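Local coordinates for uncharacterized protein (Legionella pneumophila subsp. pneumophila str. Philadelphia 1, PDB 4RXV) that probably acts as a papain-like (clan CA) cysteine peptidase or related enzyme through this N-terminal domain, in a Legionella protein linked to metaeffector activity, at residues A[11-17]-A[221-227]; A[101-106]-A[171-175]; A[157-163]-A[198-203]. One frame throughout, in Å; residues are numbered along the deposited sequence.

Interaction 1. Residues A[11-17]-A[221-227]; sequences ERLKQEQ and LTPYTGT
With its CG anti to the carbonyl carbon (chi1 -68°) and the chain extended beyond, Q15 lies beside P223 and reaches T225, whose O takes a bond from Q15 NE2 of 2.9 Å, in the carbonyl plane. T225 answers in kind: a chi1 of 63° wedges OG1 between its own N and carbonyl carbon, where it donates to Q15 O at 2.7 Å, while T225 N adds a weak bond to the same oxygen. A long amide and a short hydroxyl thus pair both residues in both directions. E16 OE2 is gripped from opposite faces of the carboxylate plane, by R12 NH1 at 2.8 Å and by Y224 N at 2.9 Å. The carboxylate therefore joins a helix arginine to the tail backbone, and N85 holds its OE1. P223 lays its CG 3.7 Å above the centre of the R12 guanidinium, a flat cation well suited to a proline ring. Three waters complete the seam, one linking E11 O and OE1 to T227 OG1. K14 to Q17 form a type I turn, with positive phi at Q17: a turn leaving helix 6-14, with the Q15 carbonyl taken up by an extended tail.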
loop_
_atom_site.group_PDB
_atom_site.type_symbol
_atom_site.label_atom_id
_atom_site.label_comp_id
_atom_site.label_asym_id
_atom_site.label_seq_id
_atom_site.Cartn_x
_atom_site.Cartn_y
_atom_site.Cartn_z
ATOM N N GLU A 11 9.889 1.088 9.513
ATOM C CA GLU A 11 9.364 1.691 10.731
ATOM C C GLU A 11 8.341 2.779 10.412
ATOM O O GLU A 11 7.299 2.845 11.047
ATOM C CB GLU A 11 10.490 2.237 11.599
ATOM C CG GLU A 11 11.272 1.146 12.318
ATOM C CD GLU A 11 10.384 0.250 13.205
ATOM O OE1 GLU A 11 9.456 0.799 13.863
ATOM O OE2 GLU A 11 10.596 -1.004 13.230
ATOM N N ARG A 12 8.623 3.617 9.414
ATOM C CA ARG A 12 7.687 4.658 9.006
ATOM C C ARG A 12 6.351 4.025 8.561
ATOM O O ARG A 12 5.282 4.546 8.869
ATOM C CB ARG A 12 8.268 5.499 7.878
ATOM C CG ARG A 12 7.280 6.484 7.258
ATOM C CD ARG A 12 6.824 7.552 8.252
ATOM N NE ARG A 12 5.833 8.456 7.693
ATOM C CZ ARG A 12 4.528 8.276 7.783
ATOM N NH1 ARG A 12 4.028 7.201 8.365
ATOM N NH2 ARG A 12 3.723 9.174 7.266
ATOM N N LEU A 13 6.412 2.931 7.814
ATOM C CA LEU A 13 5.198 2.260 7.356
ATOM C C LEU A 13 4.474 1.577 8.520
ATOM O O LEU A 13 3.236 1.554 8.536
ATOM C CB LEU A 13 5.574 1.258 6.263
ATOM C CG LEU A 13 6.077 1.893 4.968
ATOM C CD1 LEU A 13 6.844 0.894 4.126
ATOM C CD2 LEU A 13 4.913 2.492 4.151
ATOM N N LYS A 14 5.212 1.033 9.481
ATOM C CA LYS A 14 4.596 0.448 10.667
ATOM C C LYS A 14 3.761 1.486 11.439
ATOM O O LYS A 14 2.750 1.152 12.042
ATOM C CB LYS A 14 5.650 -0.221 11.560
ATOM C CG LYS A 14 6.136 -1.529 11.018
ATOM C CD LYS A 14 7.355 -2.069 11.716
ATOM C CE LYS A 14 7.136 -2.296 13.175
ATOM N NZ LYS A 14 8.323 -2.950 13.773
ATOM N N GLN A 15 4.179 2.753 11.418
ATOM C CA GLN A 15 3.445 3.801 12.105
ATOM C C GLN A 15 2.024 3.937 11.585
ATOM O O GLN A 15 1.182 4.484 12.289
ATOM C CB GLN A 15 4.170 5.136 12.004
ATOM C CG GLN A 15 5.468 5.174 12.775
ATOM C CD GLN A 15 6.223 6.452 12.574
ATOM O OE1 GLN A 15 7.177 6.502 11.823
ATOM N NE2 GLN A 15 5.803 7.492 13.254
ATOM N N GLU A 16 1.748 3.487 10.357
ATOM C CA GLU A 16 0.423 3.610 9.792
ATOM C C GLU A 16 -0.563 2.585 10.328
ATOM O O GLU A 16 -1.754 2.711 10.093
ATOM C CB GLU A 16 0.489 3.544 8.257
ATOM C CG GLU A 16 1.260 4.706 7.683
ATOM C CD GLU A 16 0.680 6.034 8.127
ATOM O OE1 GLU A 16 -0.463 6.344 7.746
ATOM O OE2 GLU A 16 1.354 6.765 8.870
ATOM N N GLN A 17 -0.063 1.588 11.040
ATOM C CA GLN A 17 -0.917 0.553 11.655
ATOM C C GLN A 17 -1.873 -0.053 10.616
ATOM O O GLN A 17 -3.093 -0.155 10.832
ATOM C CB GLN A 17 -1.666 1.102 12.868
ATOM C CG GLN A 17 -0.703 1.539 13.977
ATOM C CD GLN A 17 0.102 0.372 14.550
ATOM O OE1 GLN A 17 -0.489 -0.565 15.077
ATOM N NE2 GLN A 17 1.428 0.465 14.531
ATOM N N LEU A 221 2.298 14.775 5.374
ATOM C CA LEU A 221 1.521 13.810 6.144
ATOM C C LEU A 221 1.965 13.760 7.602
ATOM O O LEU A 221 3.142 13.908 7.942
ATOM C CB LEU A 221 1.664 12.404 5.570
ATOM C CG LEU A 221 1.265 12.221 4.112
ATOM C CD1 LEU A 221 1.568 10.835 3.617
ATOM C CD2 LEU A 221 -0.214 12.548 3.901
ATOM N N THR A 222 1.007 13.527 8.484
ATOM C CA THR A 222 1.304 13.193 9.859
ATOM C C THR A 222 1.256 11.670 9.979
ATOM O O THR A 222 0.249 11.063 9.637
ATOM C CB THR A 222 0.290 13.847 10.779
ATOM O OG1 THR A 222 0.332 15.271 10.585
ATOM C CG2 THR A 222 0.598 13.513 12.209
ATOM N N PRO A 223 2.339 11.033 10.449
ATOM C CA PRO A 223 2.242 9.586 10.686
ATOM C C PRO A 223 1.042 9.255 11.559
ATOM O O PRO A 223 0.732 10.000 12.478
ATOM C CB PRO A 223 3.559 9.255 11.388
ATOM C CG PRO A 223 4.514 10.309 10.883
ATOM C CD PRO A 223 3.666 11.558 10.830
ATOM N N TYR A 224 0.369 8.151 11.272
ATOM C CA TYR A 224 -0.882 7.869 11.960
ATOM C C TYR A 224 -0.683 7.680 13.462
ATOM O O TYR A 224 -1.549 8.033 14.262
ATOM C CB TYR A 224 -1.527 6.626 11.385
ATOM C CG TYR A 224 -3.001 6.461 11.720
ATOM C CD1 TYR A 224 -3.924 7.411 11.313
ATOM C CD2 TYR A 224 -3.484 5.325 12.376
ATOM C CE1 TYR A 224 -5.256 7.280 11.567
ATOM C CE2 TYR A 224 -4.851 5.173 12.638
ATOM C CZ TYR A 224 -5.727 6.148 12.216
ATOM O OH TYR A 224 -7.073 6.019 12.429
ATOM N N THR A 225 0.447 7.096 13.832
ATOM C CA THR A 225 0.880 6.960 15.222
ATOM C C THR A 225 2.365 7.293 15.318
ATOM O O THR A 225 3.114 7.253 14.320
ATOM C CB THR A 225 0.665 5.529 15.750
ATOM O OG1 THR A 225 1.470 4.600 15.010
ATOM C CG2 THR A 225 -0.793 5.126 15.700
ATOM N N GLY A 226 2.807 7.597 16.526
ATOM C CA GLY A 226 4.207 7.816 16.769
ATOM C C GLY A 226 4.828 6.549 17.302
ATOM O O GLY A 226 4.265 5.897 18.178
ATOM N N THR A 227 6.011 6.207 16.805
ATOM C CA THR A 227 6.678 4.989 17.231
ATOM C C THR A 227 6.896 5.016 18.744
ATOM O O THR A 227 7.386 6.015 19.284
ATOM C CB THR A 227 8.051 4.876 16.570
ATOM O OG1 THR A 227 7.902 5.015 15.150
ATOM C CG2 THR A 227 8.726 3.548 16.918
HETATM O O HOH W 1 7.537 2.534 13.858
HETATM O O HOH W 2 0.731 9.223 7.249
HETATM O O HOH W 3 5.107 11.800 7.655
#

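Interaction 2. Residues A[101-106]-A[171-175]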
loop_
_atom_site.group_PDB
_atom_site.type_symbol
_atom_site.label_atom_id
_atom_site.label_comp_id
_atom_site.label_asym_id
_atom_site.label_seq_id
_atom_site.Cartn_x
_atom_site.Cartn_y
_atom_site.Cartn_z
ATOM N N GLU A 101 -8.824 -2.080 0.306
ATOM C CA GLU A 101 -9.028 -3.375 -0.318
ATOM C C GLU A 101 -7.856 -3.657 -1.277
ATOM O O GLU A 101 -6.906 -2.861 -1.382
ATOM C CB GLU A 101 -10.414 -3.458 -0.993
ATOM C CG GLU A 101 -10.819 -2.204 -1.750
ATOM C CD GLU A 101 -9.833 -1.881 -2.823
ATOM O OE1 GLU A 101 -9.213 -0.801 -2.774
ATOM O OE2 GLU A 101 -9.657 -2.733 -3.718
ATOM N N CYS A 102 -7.904 -4.797 -1.952
ATOM C CA CYS A 102 -6.752 -5.362 -2.654
ATOM C C CYS A 102 -6.185 -4.471 -3.748
ATOM O O CYS A 102 -4.984 -4.499 -4.020
ATOM C CB CYS A 102 -7.167 -6.715 -3.253
ATOM S SG CYS A 102 -5.870 -7.784 -3.844
ATOM N N SER A 103 -7.057 -3.721 -4.406
ATOM C CA SER A 103 -6.629 -2.848 -5.485
ATOM C C SER A 103 -5.943 -1.576 -5.002
ATOM O O SER A 103 -4.806 -1.331 -5.356
ATOM C CB SER A 103 -7.819 -2.512 -6.383
ATOM O OG SER A 103 -8.181 -3.655 -7.119
ATOM N N ASN A 104 -6.619 -0.769 -4.202
ATOM C CA ASN A 104 -6.162 0.607 -3.958
ATOM C C ASN A 104 -5.314 0.764 -2.723
ATOM O O ASN A 104 -4.726 1.826 -2.564
ATOM C CB ASN A 104 -7.340 1.592 -3.868
ATOM C CG ASN A 104 -8.084 1.765 -5.180
ATOM O OD1 ASN A 104 -7.684 1.218 -6.223
ATOM N ND2 ASN A 104 -9.148 2.563 -5.148
ATOM N N PHE A 105 -5.222 -0.229 -1.837
ATOM C CA PHE A 105 -4.536 0.000 -0.576
ATOM C C PHE A 105 -3.087 0.479 -0.793
ATOM O O PHE A 105 -2.606 1.354 -0.072
ATOM C CB PHE A 105 -4.575 -1.290 0.237
ATOM C CG PHE A 105 -4.542 -1.124 1.765
ATOM C CD1 PHE A 105 -4.126 0.024 2.398
ATOM C CD2 PHE A 105 -4.945 -2.185 2.546
ATOM C CE1 PHE A 105 -4.111 0.101 3.792
ATOM C CE2 PHE A 105 -4.903 -2.133 3.927
ATOM C CZ PHE A 105 -4.482 -0.992 4.548
ATOM N N ALA A 106 -2.395 -0.093 -1.773
ATOM C CA ALA A 106 -1.011 0.248 -2.049
ATOM C C ALA A 106 -0.819 1.750 -2.273
ATOM O O ALA A 106 0.269 2.260 -2.030
ATOM C CB ALA A 106 -0.496 -0.533 -3.225
ATOM N N ASP A 171 3.377 -3.502 0.565
ATOM C CA ASP A 171 2.061 -4.075 0.361
ATOM C C ASP A 171 1.243 -3.952 1.651
ATOM O O ASP A 171 1.170 -4.903 2.450
ATOM C CB ASP A 171 2.198 -5.529 -0.080
ATOM C CG ASP A 171 0.879 -6.142 -0.523
ATOM O OD1 ASP A 171 -0.211 -5.556 -0.279
ATOM O OD2 ASP A 171 0.941 -7.238 -1.132
ATOM N N PRO A 172 0.611 -2.796 1.878
ATOM C CA PRO A 172 -0.177 -2.634 3.099
ATOM C C PRO A 172 -1.370 -3.590 3.192
ATOM O O PRO A 172 -1.742 -4.002 4.290
ATOM C CB PRO A 172 -0.640 -1.180 3.032
ATOM C CG PRO A 172 -0.549 -0.807 1.577
ATOM C CD PRO A 172 0.657 -1.554 1.078
ATOM N N TRP A 173 -1.963 -3.968 2.058
ATOM C CA TRP A 173 -3.042 -4.953 2.081
ATOM C C TRP A 173 -2.597 -6.267 2.699
ATOM O O TRP A 173 -3.353 -6.862 3.473
ATOM C CB TRP A 173 -3.615 -5.144 0.684
ATOM C CG TRP A 173 -4.818 -6.026 0.580
ATOM C CD1 TRP A 173 -6.127 -5.683 0.805
ATOM C CD2 TRP A 173 -4.837 -7.382 0.141
ATOM N NE1 TRP A 173 -6.946 -6.746 0.512
ATOM C CE2 TRP A 173 -6.179 -7.801 0.106
ATOM C CE3 TRP A 173 -3.849 -8.273 -0.256
ATOM C CZ2 TRP A 173 -6.563 -9.099 -0.301
ATOM C CZ3 TRP A 173 -4.221 -9.568 -0.656
ATOM C CH2 TRP A 173 -5.571 -9.957 -0.679
ATOM N N ALA A 174 -1.370 -6.709 2.403
ATOM C CA ALA A 174 -0.872 -7.934 3.022
ATOM C C ALA A 174 -0.885 -7.805 4.547
ATOM O O ALA A 174 -1.134 -8.786 5.245
ATOM C CB ALA A 174 0.530 -8.250 2.547
ATOM N N VAL A 175 -0.568 -6.615 5.073
ATOM C CA VAL A 175 -0.555 -6.374 6.517
ATOM C C VAL A 175 -1.989 -6.331 7.069
ATOM O O VAL A 175 -2.278 -6.895 8.125
ATOM C CB VAL A 175 0.226 -5.096 6.834
ATOM C CG1 VAL A 175 0.262 -4.832 8.352
ATOM C CG2 VAL A 175 1.652 -5.231 6.316
#
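E101, whose carbonyl carbon packs on CD1 of W173, curls its carboxylate back so that OE2 takes S103 N at 2.9 Å, while OE1 receives N104 N. A glutamate suits this place: its two oxygens can take successive N-H groups of the helix-like turn after C102. The C102 N and W173 NE1, two donors 3.3 Å apart, are reconciled by D25, whose two carboxylate oxygens take one each. C102 covers one face of the indole: its CA stands 3.5 Å from the centroid of the five-membered ring. SG, swung anti to the backbone N (chi1 -167°), lies 3.7 Å from the centroid of the six-membered ring and 7° off its normal, a sulfur-aromatic contact that a small, polarisable sulfur makes well. P172 puts CB over the F105 ring, 3.9 Å from its centroid, while F105 CD2 packs 3.4 Å from W173 CA, beside the indole's edge. D171 caps helix 172-176 through OD1 and A174 N, leaving OD2 for H139. C102 and H139 with D171 are consistent with a clan CA catalytic triad: the cysteine precedes helix 105-114, the histidine stands on strand 136-146, and the aspartate joins edge strand 168-170 to helix 172-176.

Interaction 3. Residues A[157-163]-A[198-203]; sequences QLTAEVF and LFPATV
L158 and A201 form a single antiparallel bridge, a hydrogen-bonded pair, beside strand 202-206 at the edge of the four-stranded antiparallel sheet. L158 N gives to A201 O at 2.8 Å and A201 N returns to L158 O at 2.9 Å. The tight part gathers round F199 and L158. F199 is covered on both faces and met at one edge: the T159-A160 backbone lies over one face, with A160 N 3.7 Å above the ring centre, and CG of its own neighbour L198 covers the other. A160, though exposed on its 3-10 turn, also brings CB to 3.9 Å from F199 CE2. The F199 rim is driven at the face of F163 as a T-shaped stack, centroids 5.0 Å apart and planes at 79°; chi1 -164° carries the F163 ring toward F199, and chi2 71° turns its face to it. L158, branched and buried, fills the space between F199, the small A201 and V203, with I128 of strand 123-133 beneath. The other margin, partly exposed, is looser. P200, which follows a cis peptide, has Q157 alongside; Q157 NE2, hydrogen-bonded to Y137 OH, rests 3.5 Å from P200 CB.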
loop_
_atom_site.group_PDB
_atom_site.type_symbol
_atom_site.label_atom_id
_atom_site.label_comp_id
_atom_site.label_asym_id
_atom_site.label_seq_id
_atom_site.Cartn_x
_atom_site.Cartn_y
_atom_site.Cartn_z
ATOM N N GLN A 157 5.270 -6.197 -19.826
ATOM C CA GLN A 157 5.100 -6.638 -18.448
ATOM C C GLN A 157 6.397 -6.559 -17.658
ATOM O O GLN A 157 7.510 -6.695 -18.197
ATOM C CB GLN A 157 4.574 -8.064 -18.420
ATOM C CG GLN A 157 3.123 -8.181 -18.811
ATOM C CD GLN A 157 2.680 -9.624 -18.841
ATOM O OE1 GLN A 157 3.392 -10.487 -19.358
ATOM N NE2 GLN A 157 1.509 -9.901 -18.277
ATOM N N LEU A 158 6.222 -6.336 -16.363
ATOM C CA LEU A 158 7.278 -6.449 -15.394
ATOM C C LEU A 158 7.403 -7.919 -14.993
ATOM O O LEU A 158 6.428 -8.553 -14.565
ATOM C CB LEU A 158 6.954 -5.568 -14.197
ATOM C CG LEU A 158 7.949 -5.601 -13.035
ATOM C CD1 LEU A 158 9.290 -5.023 -13.412
ATOM C CD2 LEU A 158 7.394 -4.847 -11.843
ATOM N N THR A 159 8.610 -8.452 -15.150
ATOM C CA THR A 159 8.961 -9.816 -14.775
ATOM C C THR A 159 10.278 -9.777 -14.001
ATOM O O THR A 159 10.931 -8.739 -13.935
ATOM C CB THR A 159 9.145 -10.670 -16.002
ATOM O OG1 THR A 159 10.168 -10.076 -16.789
ATOM C CG2 THR A 159 7.859 -10.733 -16.803
ATOM N N ALA A 160 10.685 -10.914 -13.454
ATOM C CA ALA A 160 11.851 -10.960 -12.591
ATOM C C ALA A 160 13.110 -10.459 -13.288
ATOM O O ALA A 160 13.966 -9.837 -12.653
ATOM C CB ALA A 160 12.059 -12.370 -12.068
ATOM N N GLU A 161 13.246 -10.722 -14.585
ATOM C CA GLU A 161 14.502 -10.383 -15.258
ATOM C C GLU A 161 14.619 -8.890 -15.575
ATOM O O GLU A 161 15.676 -8.437 -16.004
ATOM C CB GLU A 161 14.739 -11.238 -16.514
ATOM C CG GLU A 161 13.864 -10.904 -17.696
ATOM C CD GLU A 161 12.503 -11.565 -17.628
ATOM O OE1 GLU A 161 11.781 -11.530 -18.651
ATOM O OE2 GLU A 161 12.152 -12.123 -16.565
ATOM N N VAL A 162 13.543 -8.134 -15.360
ATOM C CA VAL A 162 13.603 -6.673 -15.490
ATOM C C VAL A 162 13.207 -5.986 -14.165
ATOM O O VAL A 162 12.760 -4.846 -14.151
ATOM C CB VAL A 162 12.771 -6.161 -16.718
ATOM C CG1 VAL A 162 13.386 -6.671 -18.024
ATOM C CG2 VAL A 162 11.319 -6.570 -16.646
ATOM N N PHE A 163 13.419 -6.689 -13.048
ATOM C CA PHE A 163 13.140 -6.182 -11.690
ATOM C C PHE A 163 14.488 -5.791 -11.057
ATOM O O PHE A 163 15.317 -6.660 -10.795
ATOM C CB PHE A 163 12.480 -7.301 -10.901
ATOM C CG PHE A 163 11.785 -6.883 -9.628
ATOM C CD1 PHE A 163 10.613 -6.166 -9.650
ATOM C CD2 PHE A 163 12.253 -7.322 -8.404
ATOM C CE1 PHE A 163 9.956 -5.853 -8.476
ATOM C CE2 PHE A 163 11.577 -7.017 -7.224
ATOM C CZ PHE A 163 10.436 -6.306 -7.267
ATOM N N LEU A 198 3.699 -12.296 -7.646
ATOM C CA LEU A 198 4.247 -10.962 -7.912
ATOM C C LEU A 198 4.335 -10.680 -9.406
ATOM O O LEU A 198 3.893 -9.638 -9.878
ATOM C CB LEU A 198 5.625 -10.848 -7.250
ATOM C CG LEU A 198 6.428 -9.564 -7.464
ATOM C CD1 LEU A 198 5.642 -8.357 -7.035
ATOM C CD2 LEU A 198 7.735 -9.650 -6.713
ATOM N N PHE A 199 4.887 -11.629 -10.146
ATOM C CA PHE A 199 5.068 -11.504 -11.597
ATOM C C PHE A 199 4.134 -12.473 -12.322
ATOM O O PHE A 199 3.880 -13.576 -11.817
ATOM C CB PHE A 199 6.514 -11.811 -11.997
ATOM C CG PHE A 199 7.527 -10.988 -11.277
ATOM C CD1 PHE A 199 7.562 -9.620 -11.409
ATOM C CD2 PHE A 199 8.433 -11.595 -10.427
ATOM C CE1 PHE A 199 8.479 -8.870 -10.715
ATOM C CE2 PHE A 199 9.359 -10.848 -9.747
ATOM C CZ PHE A 199 9.394 -9.484 -9.902
ATOM N N PRO A 200 3.642 -12.100 -13.519
ATOM C CA PRO A 200 3.896 -10.840 -14.227
ATOM C C PRO A 200 3.085 -9.696 -13.641
ATOM O O PRO A 200 2.024 -9.890 -13.028
ATOM C CB PRO A 200 3.420 -11.145 -15.645
ATOM C CG PRO A 200 2.336 -12.126 -15.444
ATOM C CD PRO A 200 2.813 -13.004 -14.327
ATOM N N ALA A 201 3.591 -8.488 -13.850
ATOM C CA ALA A 201 2.957 -7.282 -13.346
ATOM C C ALA A 201 2.936 -6.222 -14.427
ATOM O O ALA A 201 3.611 -6.361 -15.452
ATOM C CB ALA A 201 3.693 -6.770 -12.089
ATOM N N THR A 202 2.163 -5.173 -14.211
ATOM C CA THR A 202 2.101 -4.042 -15.102
ATOM C C THR A 202 2.418 -2.778 -14.307
ATOM O O THR A 202 1.967 -2.609 -13.189
ATOM C CB THR A 202 0.721 -3.956 -15.808
ATOM O OG1 THR A 202 0.772 -2.912 -16.781
ATOM C CG2 THR A 202 -0.427 -3.720 -14.843
ATOM N N VAL A 203 3.169 -1.870 -14.892
ATOM C CA VAL A 203 3.625 -0.708 -14.149
ATOM C C VAL A 203 2.770 0.497 -14.458
ATOM O O VAL A 203 2.890 1.091 -15.538
ATOM C CB VAL A 203 5.108 -0.398 -14.407
ATOM C CG1 VAL A 203 5.558 0.733 -13.504
ATOM C CG2 VAL A 203 5.960 -1.636 -14.163
#

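How the interactions relate
Along the chain, interaction 1 joins the regions near the two ends of this fragment and encloses the other two, whose segments alternate: 101-106, 157-163, 171-175, 198-203. Interaction 2 lies nearest the middle of the domain, its centre about 16 Å from that of interaction 1 and about 18 Å from that of interaction 3. Interactions 1 and 3, with centres about 29 Å apart, sit on opposite sides of the chain's centre. Helix 105-114 relates the first two, since it begins in interaction 2 and is touched by R12 and E16. The four-stranded sheet relates the last two: 168-170 and 202-206 are its outermost strands. The probable active site is thus central, between a sheet-edge contact and a surface seam.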